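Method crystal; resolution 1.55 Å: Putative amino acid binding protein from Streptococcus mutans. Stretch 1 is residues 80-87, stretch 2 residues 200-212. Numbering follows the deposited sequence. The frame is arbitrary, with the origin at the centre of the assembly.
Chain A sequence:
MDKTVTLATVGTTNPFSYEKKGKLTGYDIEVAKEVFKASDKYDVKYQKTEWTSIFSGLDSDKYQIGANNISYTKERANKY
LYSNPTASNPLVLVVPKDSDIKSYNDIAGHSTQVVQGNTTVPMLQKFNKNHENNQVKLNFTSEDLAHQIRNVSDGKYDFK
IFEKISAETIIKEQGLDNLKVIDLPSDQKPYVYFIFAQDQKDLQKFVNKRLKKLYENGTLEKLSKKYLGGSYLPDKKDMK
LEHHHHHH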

# COMPACT_ATOMS: atom_id res chain seq x y z
N TYR A 80 15.55 -2.89 4.97
CA TYR A 80 14.65 -4.06 5.00
C TYR A 80 14.85 -4.92 3.79
O TYR A 80 15.18 -4.41 2.73
CB TYR A 80 13.17 -3.63 5.04
CG TYR A 80 12.96 -2.56 6.12
CD1 TYR A 80 13.14 -2.88 7.47
CD2 TYR A 80 12.66 -1.26 5.79
CE1 TYR A 80 13.01 -1.89 8.44
CE2 TYR A 80 12.55 -0.26 6.78
CZ TYR A 80 12.71 -0.59 8.08
OH TYR A 80 12.59 0.41 9.04
N LEU A 81 14.58 -6.23 3.92
CA LEU A 81 14.51 -7.10 2.75
C LEU A 81 13.11 -6.96 2.08
O LEU A 81 12.10 -6.70 2.75
CB LEU A 81 14.64 -8.56 3.14
CG LEU A 81 15.87 -8.90 3.98
CD1 LEU A 81 15.91 -10.36 4.35
CD2 LEU A 81 17.08 -8.45 3.25
N TYR A 82 13.11 -7.08 0.75
CA TYR A 82 11.88 -7.07 -0.06
C TYR A 82 11.59 -8.48 -0.63
O TYR A 82 12.49 -9.19 -1.12
CB TYR A 82 12.01 -6.08 -1.19
CG TYR A 82 11.62 -4.71 -0.80
CD1 TYR A 82 12.44 -3.87 -0.07
CD2 TYR A 82 10.38 -4.20 -1.20
CE1 TYR A 82 12.06 -2.61 0.30
CE2 TYR A 82 9.97 -2.94 -0.82
CZ TYR A 82 10.82 -2.14 -0.09
OH TYR A 82 10.39 -0.88 0.24
N SER A 83 10.34 -8.88 -0.63
CA SER A 83 9.93 -10.03 -1.39
C SER A 83 9.87 -9.69 -2.89
O SER A 83 10.06 -8.55 -3.28
CB SER A 83 8.55 -10.49 -0.96
OG SER A 83 7.56 -9.57 -1.36
N ASN A 84 9.57 -10.70 -3.70
CA ASN A 84 9.17 -10.44 -5.05
C ASN A 84 7.83 -9.71 -4.99
O ASN A 84 7.10 -9.76 -3.98
CB ASN A 84 9.10 -11.74 -5.81
CG ASN A 84 10.50 -12.32 -6.04
OD1 ASN A 84 11.50 -11.57 -6.12
ND2 ASN A 84 10.58 -13.62 -6.08
N PRO A 85 7.54 -8.95 -6.03
CA PRO A 85 6.34 -8.12 -5.97
C PRO A 85 5.09 -8.99 -5.95
O PRO A 85 5.08 -10.10 -6.52
CB PRO A 85 6.41 -7.28 -7.27
CG PRO A 85 7.23 -8.09 -8.16
CD PRO A 85 8.25 -8.83 -7.32
N THR A 86 4.05 -8.47 -5.31
CA THR A 86 2.78 -9.19 -5.24
C THR A 86 1.62 -8.54 -6.02
O THR A 86 0.62 -9.19 -6.32
CB THR A 86 2.35 -9.36 -3.79
OG1 THR A 86 2.07 -8.07 -3.27
CG2 THR A 86 3.41 -10.09 -2.98
N ALA A 87 1.74 -7.29 -6.40
CA ALA A 87 0.69 -6.61 -7.13
C ALA A 87 1.27 -5.36 -7.75
O ALA A 87 2.33 -4.89 -7.33
CB ALA A 87 -0.47 -6.21 -6.20
N GLN A 200 16.17 -11.70 8.23
CA GLN A 200 15.23 -12.79 7.92
C GLN A 200 15.37 -13.32 6.50
O GLN A 200 14.37 -13.54 5.82
CB GLN A 200 13.78 -12.32 8.16
CG GLN A 200 13.49 -11.98 9.63
CD GLN A 200 13.50 -13.22 10.51
OE1 GLN A 200 13.18 -14.31 10.04
NE2 GLN A 200 13.87 -13.07 11.78
N LYS A 201 16.58 -13.60 6.05
CA LYS A 201 16.84 -14.13 4.73
C LYS A 201 16.10 -15.44 4.43
O LYS A 201 15.56 -15.62 3.33
CB LYS A 201 18.36 -14.35 4.60
N ASP A 202 16.06 -16.37 5.39
CA ASP A 202 15.46 -17.66 5.12
C ASP A 202 13.95 -17.49 4.94
O ASP A 202 13.34 -18.15 4.11
CB ASP A 202 15.75 -18.66 6.23
CG ASP A 202 17.23 -19.04 6.31
OD1 ASP A 202 17.96 -18.89 5.31
OD2 ASP A 202 17.66 -19.52 7.38
N LEU A 203 13.37 -16.62 5.76
CA LEU A 203 11.95 -16.33 5.61
C LEU A 203 11.64 -15.71 4.25
O LEU A 203 10.67 -16.08 3.58
CB LEU A 203 11.55 -15.43 6.79
CG LEU A 203 10.08 -15.07 6.95
CD1 LEU A 203 9.21 -16.32 7.18
CD2 LEU A 203 9.92 -14.16 8.13
N GLN A 204 12.44 -14.75 3.84
CA GLN A 204 12.29 -14.11 2.56
C GLN A 204 12.34 -15.15 1.41
O GLN A 204 11.51 -15.11 0.50
CB GLN A 204 13.42 -13.06 2.37
CG GLN A 204 13.47 -12.45 0.95
CD GLN A 204 14.78 -11.82 0.64
OE1 GLN A 204 15.84 -12.36 1.01
NE2 GLN A 204 14.76 -10.65 -0.00
N LYS A 205 13.31 -16.06 1.47
CA LYS A 205 13.44 -17.11 0.48
C LYS A 205 12.23 -17.97 0.43
O LYS A 205 11.79 -18.35 -0.67
CB LYS A 205 14.68 -17.94 0.79
N PHE A 206 11.72 -18.35 1.60
CA PHE A 206 10.52 -19.17 1.64
C PHE A 206 9.36 -18.45 0.99
O PHE A 206 8.64 -19.02 0.16
CB PHE A 206 10.16 -19.61 3.05
CG PHE A 206 8.84 -20.26 3.14
CD1 PHE A 206 8.69 -21.56 2.75
CD2 PHE A 206 7.74 -19.57 3.60
CE1 PHE A 206 7.44 -22.18 2.81
CE2 PHE A 206 6.50 -20.17 3.65
CZ PHE A 206 6.35 -21.48 3.27
N VAL A 207 9.14 -17.20 1.42
CA VAL A 207 8.02 -16.45 0.84
C VAL A 207 8.16 -16.32 -0.70
O VAL A 207 7.20 -16.49 -1.46
CB VAL A 207 7.88 -15.07 1.50
CG1 VAL A 207 6.95 -14.19 0.75
CG2 VAL A 207 7.46 -15.23 2.95
N ASN A 208 9.36 -16.03 -1.17
CA ASN A 208 9.53 -15.87 -2.60
C ASN A 208 9.28 -17.18 -3.37
O ASN A 208 8.68 -17.16 -4.43
CB ASN A 208 10.93 -15.32 -2.94
CG ASN A 208 11.08 -13.87 -2.63
OD1 ASN A 208 10.10 -13.16 -2.43
ND2 ASN A 208 12.33 -13.40 -2.60
N LYS A 209 9.75 -18.33 -2.83
CA LYS A 209 9.52 -19.60 -3.45
C LYS A 209 8.00 -19.85 -3.57
O LYS A 209 7.48 -20.30 -4.62
CB LYS A 209 10.18 -20.71 -2.66
N ARG A 210 7.28 -19.54 -2.49
CA ARG A 210 5.82 -19.70 -2.50
C ARG A 210 5.15 -18.75 -3.51
O ARG A 210 4.18 -19.13 -4.17
CB ARG A 210 5.26 -19.51 -1.10
CG ARG A 210 5.67 -20.65 -0.12
CD ARG A 210 4.91 -21.91 -0.36
NE ARG A 210 3.50 -21.76 -0.09
CZ ARG A 210 2.53 -22.44 -0.63
NH1 ARG A 210 2.82 -23.46 -1.47
NH2 ARG A 210 1.27 -22.16 -0.35
N LEU A 211 5.56 -17.49 -3.55
CA LEU A 211 4.94 -16.55 -4.46
C LEU A 211 5.12 -17.02 -5.90
O LEU A 211 4.19 -16.87 -6.70
CB LEU A 211 5.50 -15.14 -4.30
CG LEU A 211 5.14 -14.42 -3.01
CD1 LEU A 211 5.93 -13.09 -2.84
CD2 LEU A 211 3.70 -14.13 -3.02
N LYS A 212 6.26 -17.62 -6.21
CA LYS A 212 6.50 -18.07 -7.61
C LYS A 212 5.56 -19.21 -7.87
O LYS A 212 4.92 -19.27 -8.92
CB LYS A 212 7.94 -18.49 -7.80
CG LYS A 212 8.17 -19.06 -9.22
O HOH W 1 13.28 -10.67 -3.30
O HOH W 2 8.58 -15.00 -6.57

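Residues 80-87, an extended segment that includes the short strand at L81 and Y82, pack against one side of a helix that begins at K201 and continues beyond K212. The helix is regular, each backbone amide from Q204 to K212 bonding to the carbonyl four residues earlier. Both direct hydrogen bonds across the interface join a helix side chain, Q204 or N208, to the backbone of the extended segment. The backbones come nearest at N84 and N208, whose CA atoms lie 6.0 Å apart. Beyond the contact at the helix start, Q204, V207, N208 and L211 meet the segment, spaced by three or four residues along one face. Together the two stretches bury 415 Å².

Y80 makes no contact with the helix. L81 is the first residue to reach it: its CA-to-CB bond points toward the helix, and the m, t rotamer carries CD1 to the helix start, 3.7 Å from Q200 C and 3.7 Å from K201 N. This methyl therefore packs on the backbone where the N-cap residue Q200 leads into the first turn. L81 CB also lies 3.8 Å from Q204 NE2, a contact that accompanies the approach of the Q204 amide to the next residue.

The CA-to-CB bond of Y82 points away from the helix, and its carbonyl makes the connection. Q204, extended through chi1 and chi2 in t, donates from NE2 to Y82 O at 2.9 Å with an N-H...O angle of 165°, a nearly straight hydrogen bond. The same carbonyl accepts a second hydrogen bond from water 1, 2.8 Å from Y82 O to the water O. That water in turn accepts from N208 ND2 at 3.0 Å, bridging a gap too long for direct bonding, since Y82 O and N208 ND2 are 4.5 Å apart.

S83 brings its backbone and CB close to the helix, with CA 3.3 Å from N208 OD1. Its CB also approaches L211 CD1 at 4.1 Å and V207 CG1 at 4.4 Å, while its hydroxyl turns to its own stretch, S83 OG donating to N84 O at 2.7 Å.

N84 forms the second direct bond. Its backbone N donates to N208 OD1 at 2.8 Å and 163°, so the N208 carboxamide uses its oxygen on an amide of the extended segment and its nitrogen on water 1. The CA-to-CB bond of N84 points toward the helix, and its ND2 lies 3.5 Å from N208 CG. Water 2 accepts from N84 ND2 at 2.5 Å and donates to N208 O at 3.0 Å, linking this side chain to the helix backbone; water 1 adds a weak bond to N84 OD1 at 3.5 Å.

L211 supplies apolar contact from S83 to T86. The CA-to-CB bond of P85 points away, but L211 CD1 makes a van der Waals contact with N84 O at 3.7 Å, and both methyls of L211 lie against T86 CG2, CD1 at 3.9 Å and CD2 at 4.1 Å. A87 lies out of reach.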